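Long-range contacts in BIFUNCTIONAL PROTEIN Proline utilization A (PutA) (Corynebacterium freiburgense, PDB 5UX5), which probably catalyses the two-step oxidation of proline to glutamate, with an FAD-dependent proline dehydrogenase module and an NAD-dependent aldehyde dehydrogenase module in one chain: residues A301-E306 with P317-T322; D309-G314 with T960-E965. One frame throughout, in Å; residues are numbered along the deposited sequence.

Contact 1: residues A301-E306 with P317-T322; sequences ANLSME and PAPYAT. With FAD (flavin-adenine dinucleotide), chain E.
In the TIM barrel of the proline dehydrogenase module, the first turn of helix 303-313 packs against the loop that leads from that helix to helix 323-337, and FAD lies along both. Glu306, Pro319 and Leu303 bury the most surface. No hydrogen bond joins the two segments; the packing centres on the ring of Pro319, a compact apolar block whose nitrogen has no hydrogen and needs no acceptor. It is met from two sides. CB of Glu306 lies 3.8 Å from CD of Pro319, and CD1 of Leu303 reaches CB of the same ring at 3.7 Å, both side chains crossing the ring obliquely.

Glu306 can serve as an apolar neighbour because only its stem lies on the proline. The chain is bent at chi2 (-68°), which folds the carboxylate back: OE1 stands 3.7 Å from CB of Ala318, while OE2 accepts a hydrogen bond from the backbone N of Tyr236 and a weak one from ND2 of Asn302. The buried acid is thus partnered, and a long, weak ion pair with Arg460 may help to keep it charged.

Branching lets Leu303 serve loop and cofactor together. Its CG is anti to the backbone N (chi1 -174°), so that one methyl is given to Pro319 and CD2 to the adenine, 3.5 Å from C5A of FAD. The loop comes to the adenine through its backbone, with O of Tyr320 3.5 Å from C2A of FAD. At the flavin end, the backbone N of Ala301 donates a 2.9 Å hydrogen bond to O2 of FAD.

Contact 2: residues D309-G314 with T960-E965; sequences DAELHG and TGLRCE
This is a polar, partly buried junction between distant parts of the chain: the C-terminal end of helix 303-313, in the TIM barrel of the proline dehydrogenase module, meets the loop that leads into strand 965-980, more than 640 residues later. A single carboxylate gripping two consecutive backbone amides carries it. Glu311 points at the loop with CG anti to its backbone N (chi1 -179°) and the chain extended beyond, long enough to carry the carboxylate to the loop backbone.

OE1 accepts from N of Arg963 at 2.5 Å and OE2 from N of Cys964 at 2.9 Å, with N-H...O angles of 163° and 151°. Both amides approach from above the carboxylate plane. Two donors, one to each oxygen, restrict rotation of the group, and they probably favour its ionised form.

Arg963 adds charge. Its chain bends at chi3, so that OE1 lies above one guanidinium face, toward its rim, with NH1 3.5 Å from that oxygen; the oxygen lies well off the guanidinium plane, so this salt bridge is electrostatic, with no N-H aimed at it. Leu962 covers the acid's stem, its CD2 3.8 Å from CG of Glu311 as the two chains slide past each other in opposite directions.

Beside this polar centre, Leu312 supplies an apolar flank. It crosses Glu965 at about a right angle, while the carboxylate of Glu965 is engaged by Asn967 and Arg875. Small and polarisable, Cys964 fits between the acid and the leucine: SG lies 3.3 Å from OE2 of Glu311 and 3.7 Å from CD2 of Leu312.

Helix 303-313 is common to both contacts: its first turn enters contact 1 beside the FAD, and its last turns enter contact 2 beside the C-terminal part of the chain. The two centres are about 14 Å apart, and they touch directly where CB of Ala310 packs 3.4 Å from N of Pro317. Contact 1 contributes Ala301, Leu303, Tyr320, Ala321 and Thr322 to the FAD pocket, whereas in contact 2 the nearest atoms of the Arg963 side chain and FAD, at its adenine end, are about 11 Å apart. The helix thus runs from the FAD pocket to the C-terminal contact. Arg460 bridges the two weakly, through long ion pairs to Glu306 and Asp309.

Contact 1: residues A301-E306 with P317-T322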
loop_
_atom_site.group_PDB
_atom_site.type_symbol
_atom_site.label_atom_id
_atom_site.label_comp_id
_atom_site.label_asym_id
_atom_site.label_seq_id
_atom_site.Cartn_x
_atom_site.Cartn_y
_atom_site.Cartn_z
ATOM N N ALA A 301 6.861 8.883 -19.698
ATOM C CA ALA A 301 5.650 8.160 -20.086
ATOM C C ALA A 301 4.834 7.633 -18.903
ATOM O O ALA A 301 3.825 6.960 -19.118
ATOM C CB ALA A 301 6.003 7.013 -21.025
ATOM N N ASN A 302 5.200 7.959 -17.672
ATOM C CA ASN A 302 4.615 7.314 -16.508
ATOM C C ASN A 302 3.907 8.318 -15.581
ATOM O O ASN A 302 3.845 8.115 -14.366
ATOM C CB ASN A 302 5.693 6.537 -15.762
ATOM C CG ASN A 302 5.125 5.610 -14.722
ATOM O OD1 ASN A 302 4.210 4.811 -14.996
ATOM N ND2 ASN A 302 5.629 5.742 -13.494
ATOM N N LEU A 303 3.359 9.406 -16.136
ATOM C CA LEU A 303 2.773 10.453 -15.301
ATOM C C LEU A 303 1.574 9.943 -14.488
ATOM O O LEU A 303 1.460 10.237 -13.287
ATOM C CB LEU A 303 2.389 11.645 -16.192
ATOM C CG LEU A 303 1.875 12.967 -15.600
ATOM C CD1 LEU A 303 2.949 13.668 -14.797
ATOM C CD2 LEU A 303 1.360 13.868 -16.696
ATOM N N SER A 304 0.686 9.157 -15.114
ATOM C CA SER A 304 -0.480 8.607 -14.419
ATOM C C SER A 304 -0.072 7.858 -13.163
ATOM O O SER A 304 -0.459 8.228 -12.051
ATOM C CB SER A 304 -1.257 7.660 -15.333
ATOM O OG SER A 304 -2.034 8.358 -16.306
ATOM N N MET A 305 0.717 6.789 -13.318
ATOM C CA MET A 305 1.094 6.036 -12.128
ATOM C C MET A 305 1.994 6.830 -11.192
ATOM O O MET A 305 2.034 6.531 -9.992
ATOM C CB MET A 305 1.755 4.719 -12.493
ATOM C CG MET A 305 0.787 3.657 -13.048
ATOM S SD MET A 305 -0.714 3.393 -12.071
ATOM C CE MET A 305 -0.008 3.131 -10.441
ATOM N N GLU A 306 2.686 7.853 -11.691
ATOM C CA GLU A 306 3.484 8.685 -10.801
ATOM C C GLU A 306 2.606 9.528 -9.889
ATOM O O GLU A 306 2.966 9.758 -8.729
ATOM C CB GLU A 306 4.412 9.574 -11.616
ATOM C CG GLU A 306 5.642 8.904 -12.156
ATOM C CD GLU A 306 6.594 8.509 -11.061
ATOM O OE1 GLU A 306 6.443 8.987 -9.910
ATOM O OE2 GLU A 306 7.511 7.723 -11.360
ATOM N N PRO A 317 3.912 14.348 -6.504
ATOM C CA PRO A 317 4.331 13.620 -7.703
ATOM C C PRO A 317 5.774 13.978 -8.043
ATOM O O PRO A 317 6.232 15.093 -7.803
ATOM C CB PRO A 317 3.351 14.105 -8.774
ATOM C CG PRO A 317 2.231 14.801 -7.999
ATOM C CD PRO A 317 2.823 15.300 -6.753
ATOM N N ALA A 318 6.523 12.990 -8.500
ATOM C CA ALA A 318 7.889 13.260 -8.939
ATOM C C ALA A 318 7.965 14.169 -10.175
ATOM O O ALA A 318 8.928 14.956 -10.267
ATOM C CB ALA A 318 8.615 11.928 -9.163
ATOM N N PRO A 319 7.065 14.084 -11.156
ATOM C CA PRO A 319 7.154 14.969 -12.315
ATOM C C PRO A 319 6.619 16.362 -12.011
ATOM O O PRO A 319 6.033 16.636 -10.970
ATOM C CB PRO A 319 6.280 14.289 -13.374
ATOM C CG PRO A 319 6.025 12.943 -12.874
ATOM C CD PRO A 319 6.062 13.034 -11.387
ATOM N N TYR A 320 6.872 17.260 -12.949
ATOM C CA TYR A 320 6.390 18.616 -12.850
ATOM C C TYR A 320 4.879 18.609 -12.793
ATOM O O TYR A 320 4.238 17.676 -13.270
ATOM C CB TYR A 320 6.828 19.423 -14.070
ATOM C CG TYR A 320 8.273 19.826 -14.134
ATOM C CD1 TYR A 320 8.757 20.850 -13.344
ATOM C CD2 TYR A 320 9.153 19.209 -15.024
ATOM C CE1 TYR A 320 10.090 21.248 -13.419
ATOM C CE2 TYR A 320 10.496 19.603 -15.102
ATOM C CZ TYR A 320 10.945 20.623 -14.292
ATOM O OH TYR A 320 12.246 21.030 -14.346
ATOM N N ALA A 321 4.306 19.710 -12.274
ATOM C CA ALA A 321 2.858 19.834 -12.156
ATOM C C ALA A 321 2.176 20.148 -13.482
ATOM O O ALA A 321 1.013 19.780 -13.665
ATOM C CB ALA A 321 2.500 20.905 -11.135
ATOM N N THR A 322 2.861 20.811 -14.411
ATOM C CA THR A 322 2.294 21.224 -15.693
ATOM C C THR A 322 3.161 20.737 -16.850
ATOM O O THR A 322 4.376 20.629 -16.717
ATOM C CB THR A 322 2.215 22.730 -15.802
ATOM O OG1 THR A 322 3.538 23.222 -16.034
ATOM C CG2 THR A 322 1.750 23.314 -14.529
HETATM P PA FAD E . 4.318 16.024 -26.376
HETATM O O1A FAD E . 2.776 16.199 -26.597
HETATM O O2A FAD E . 5.203 17.156 -26.616
HETATM O O5B FAD E . 4.789 15.649 -25.022
HETATM C C5B FAD E . 3.954 14.878 -24.177
HETATM C C4B FAD E . 4.649 14.709 -22.839
HETATM O O4B FAD E . 4.476 15.841 -22.038
HETATM C C3B FAD E . 4.116 13.563 -22.038
HETATM O O3B FAD E . 4.599 12.312 -22.380
HETATM C C2B FAD E . 4.492 13.949 -20.653
HETATM O O2B FAD E . 5.742 13.474 -20.312
HETATM C C1B FAD E . 4.387 15.446 -20.687
HETATM N N9A FAD E . 3.147 15.942 -20.109
HETATM C C8A FAD E . 1.913 16.022 -20.741
HETATM N N7A FAD E . 0.997 16.510 -19.883
HETATM C C5A FAD E . 1.572 16.795 -18.649
HETATM C C6A FAD E . 1.104 17.323 -17.431
HETATM N N6A FAD E . -0.279 17.705 -17.199
HETATM N N1A FAD E . 1.971 17.474 -16.416
HETATM C C2A FAD E . 3.284 17.112 -16.562
HETATM N N3A FAD E . 3.769 16.595 -17.734
HETATM C C4A FAD E . 2.955 16.426 -18.782
HETATM N N1 FAD E . 9.291 7.405 -22.015
HETATM C C2 FAD E . 9.921 7.001 -20.782
HETATM O O2 FAD E . 9.359 7.408 -19.595
HETATM N N3 FAD E . 11.038 6.157 -20.818
HETATM C C4 FAD E . 11.594 5.729 -22.024
HETATM O O4 FAD E . 12.708 4.907 -22.033
HETATM C C4X FAD E . 11.053 6.270 -23.313
HETATM N N5 FAD E . 11.660 6.023 -24.539
HETATM C C5X FAD E . 11.154 6.587 -25.718
HETATM C C6 FAD E . 11.761 6.338 -26.964
HETATM C C7 FAD E . 11.226 6.908 -28.113
HETATM C C7M FAD E . 11.844 6.655 -29.456
HETATM C C8 FAD E . 10.126 7.727 -28.050
HETATM C C8M FAD E . 9.558 8.339 -29.290
HETATM C C9 FAD E . 9.522 7.975 -26.826
HETATM C C9A FAD E . 10.035 7.410 -25.674
HETATM N N10 FAD E . 9.396 7.703 -24.434
HETATM C C10 FAD E . 9.892 7.139 -23.239
HETATM C "C1'" FAD E . 8.182 8.539 -24.413
HETATM C "C2'" FAD E . 8.358 9.994 -24.069
HETATM O "O2'" FAD E . 8.732 10.091 -22.741
HETATM C "C3'" FAD E . 7.019 10.701 -24.367
HETATM O "O3'" FAD E . 6.067 10.176 -23.525
HETATM C "C4'" FAD E . 6.461 10.620 -25.793
HETATM O "O4'" FAD E . 7.435 10.428 -26.755
HETATM C "C5'" FAD E . 5.520 11.790 -26.159
HETATM O "O5'" FAD E . 5.990 13.094 -25.837
HETATM P P FAD E . 6.382 14.221 -26.934
HETATM O O1P FAD E . 7.771 14.948 -26.779
HETATM O O2P FAD E . 6.089 13.384 -28.239
HETATM O O3P FAD E . 5.043 15.077 -27.251
#

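Contact 2: residues D309-G314 with T960-E965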
loop_
_atom_site.group_PDB
_atom_site.type_symbol
_atom_site.label_atom_id
_atom_site.label_comp_id
_atom_site.label_asym_id
_atom_site.label_seq_id
_atom_site.Cartn_x
_atom_site.Cartn_y
_atom_site.Cartn_z
ATOM N N ASP A 309 1.015 7.027 -7.272
ATOM C CA ASP A 309 2.015 6.692 -6.253
ATOM C C ASP A 309 2.122 7.800 -5.201
ATOM O O ASP A 309 2.270 7.527 -4.001
ATOM C CB ASP A 309 3.376 6.438 -6.923
ATOM C CG ASP A 309 4.395 5.838 -5.972
ATOM O OD1 ASP A 309 3.996 4.995 -5.164
ATOM O OD2 ASP A 309 5.594 6.183 -6.012
ATOM N N ALA A 310 2.085 9.059 -5.650
ATOM C CA ALA A 310 2.145 10.203 -4.749
ATOM C C ALA A 310 0.885 10.315 -3.893
ATOM O O ALA A 310 0.968 10.408 -2.659
ATOM C CB ALA A 310 2.370 11.492 -5.545
ATOM N N GLU A 311 -0.296 10.313 -4.524
ATOM C CA GLU A 311 -1.509 10.547 -3.743
ATOM C C GLU A 311 -1.706 9.458 -2.678
ATOM O O GLU A 311 -2.122 9.756 -1.554
ATOM C CB GLU A 311 -2.739 10.645 -4.658
ATOM C CG GLU A 311 -4.046 10.928 -3.871
ATOM C CD GLU A 311 -5.279 10.974 -4.749
ATOM O OE1 GLU A 311 -6.182 11.797 -4.470
ATOM O OE2 GLU A 311 -5.349 10.184 -5.718
ATOM N N LEU A 312 -1.340 8.209 -2.984
ATOM C CA LEU A 312 -1.471 7.131 -2.009
ATOM C C LEU A 312 -0.603 7.363 -0.777
ATOM O O LEU A 312 -1.007 7.029 0.341
ATOM C CB LEU A 312 -1.100 5.785 -2.639
ATOM C CG LEU A 312 -2.137 5.152 -3.582
ATOM C CD1 LEU A 312 -1.635 3.867 -4.206
ATOM C CD2 LEU A 312 -3.523 4.946 -2.903
ATOM N N HIS A 313 0.616 7.861 -0.964
ATOM C CA HIS A 313 1.589 7.992 0.118
ATOM C C HIS A 313 1.613 9.355 0.768
ATOM O O HIS A 313 2.369 9.543 1.723
ATOM C CB HIS A 313 3.003 7.697 -0.390
ATOM C CG HIS A 313 3.234 6.265 -0.695
ATOM N ND1 HIS A 313 2.807 5.678 -1.865
ATOM C CD2 HIS A 313 3.853 5.296 0.019
ATOM C CE1 HIS A 313 3.138 4.399 -1.849
ATOM N NE2 HIS A 313 3.785 4.147 -0.722
ATOM N N GLY A 314 0.884 10.319 0.234
ATOM C CA GLY A 314 0.983 11.666 0.734
ATOM C C GLY A 314 2.239 12.374 0.310
ATOM O O GLY A 314 2.800 13.147 1.091
ATOM N N THR A 960 -11.661 10.494 3.100
ATOM C CA THR A 960 -10.361 10.993 2.675
ATOM C C THR A 960 -10.391 11.571 1.273
ATOM O O THR A 960 -9.577 12.445 0.957
ATOM C CB THR A 960 -9.263 9.913 2.804
ATOM O OG1 THR A 960 -9.747 8.667 2.333
ATOM C CG2 THR A 960 -8.789 9.739 4.288
ATOM N N GLY A 961 -11.291 11.089 0.426
ATOM C CA GLY A 961 -11.558 11.728 -0.847
ATOM C C GLY A 961 -10.459 11.671 -1.876
ATOM O O GLY A 961 -10.433 12.534 -2.754
ATOM N N LEU A 962 -9.602 10.640 -1.840
ATOM C CA LEU A 962 -8.534 10.467 -2.823
ATOM C C LEU A 962 -9.100 10.299 -4.222
ATOM O O LEU A 962 -10.159 9.706 -4.401
ATOM C CB LEU A 962 -7.706 9.220 -2.517
ATOM C CG LEU A 962 -7.085 9.096 -1.139
ATOM C CD1 LEU A 962 -6.236 7.843 -1.043
ATOM C CD2 LEU A 962 -6.266 10.274 -0.903
ATOM N N ARG A 963 -8.370 10.789 -5.239
ATOM C CA ARG A 963 -8.787 10.538 -6.621
ATOM C C ARG A 963 -8.649 9.057 -6.992
ATOM O O ARG A 963 -9.598 8.444 -7.485
ATOM C CB ARG A 963 -7.995 11.428 -7.580
ATOM C CG ARG A 963 -8.667 12.774 -7.925
ATOM C CD ARG A 963 -7.670 13.893 -8.356
ATOM N NE ARG A 963 -6.886 14.393 -7.216
ATOM C CZ ARG A 963 -5.570 14.222 -7.045
ATOM N NH1 ARG A 963 -4.972 14.715 -5.956
ATOM N NH2 ARG A 963 -4.845 13.554 -7.952
ATOM N N CYS A 964 -7.503 8.440 -6.699
ATOM C CA CYS A 964 -7.208 7.131 -7.276
ATOM C C CYS A 964 -7.822 5.964 -6.503
ATOM O O CYS A 964 -7.776 4.824 -6.979
ATOM C CB CYS A 964 -5.696 6.926 -7.335
ATOM S SG CYS A 964 -4.987 6.855 -5.682
ATOM N N GLU A 965 -8.377 6.203 -5.324
ATOM C CA GLU A 965 -8.866 5.111 -4.500
ATOM C C GLU A 965 -10.101 5.572 -3.736
ATOM O O GLU A 965 -10.032 6.510 -2.944
ATOM C CB GLU A 965 -7.775 4.647 -3.550
ATOM C CG GLU A 965 -8.136 3.486 -2.688
ATOM C CD GLU A 965 -6.964 3.016 -1.882
ATOM O OE1 GLU A 965 -6.672 3.612 -0.809
ATOM O OE2 GLU A 965 -6.299 2.055 -2.348
#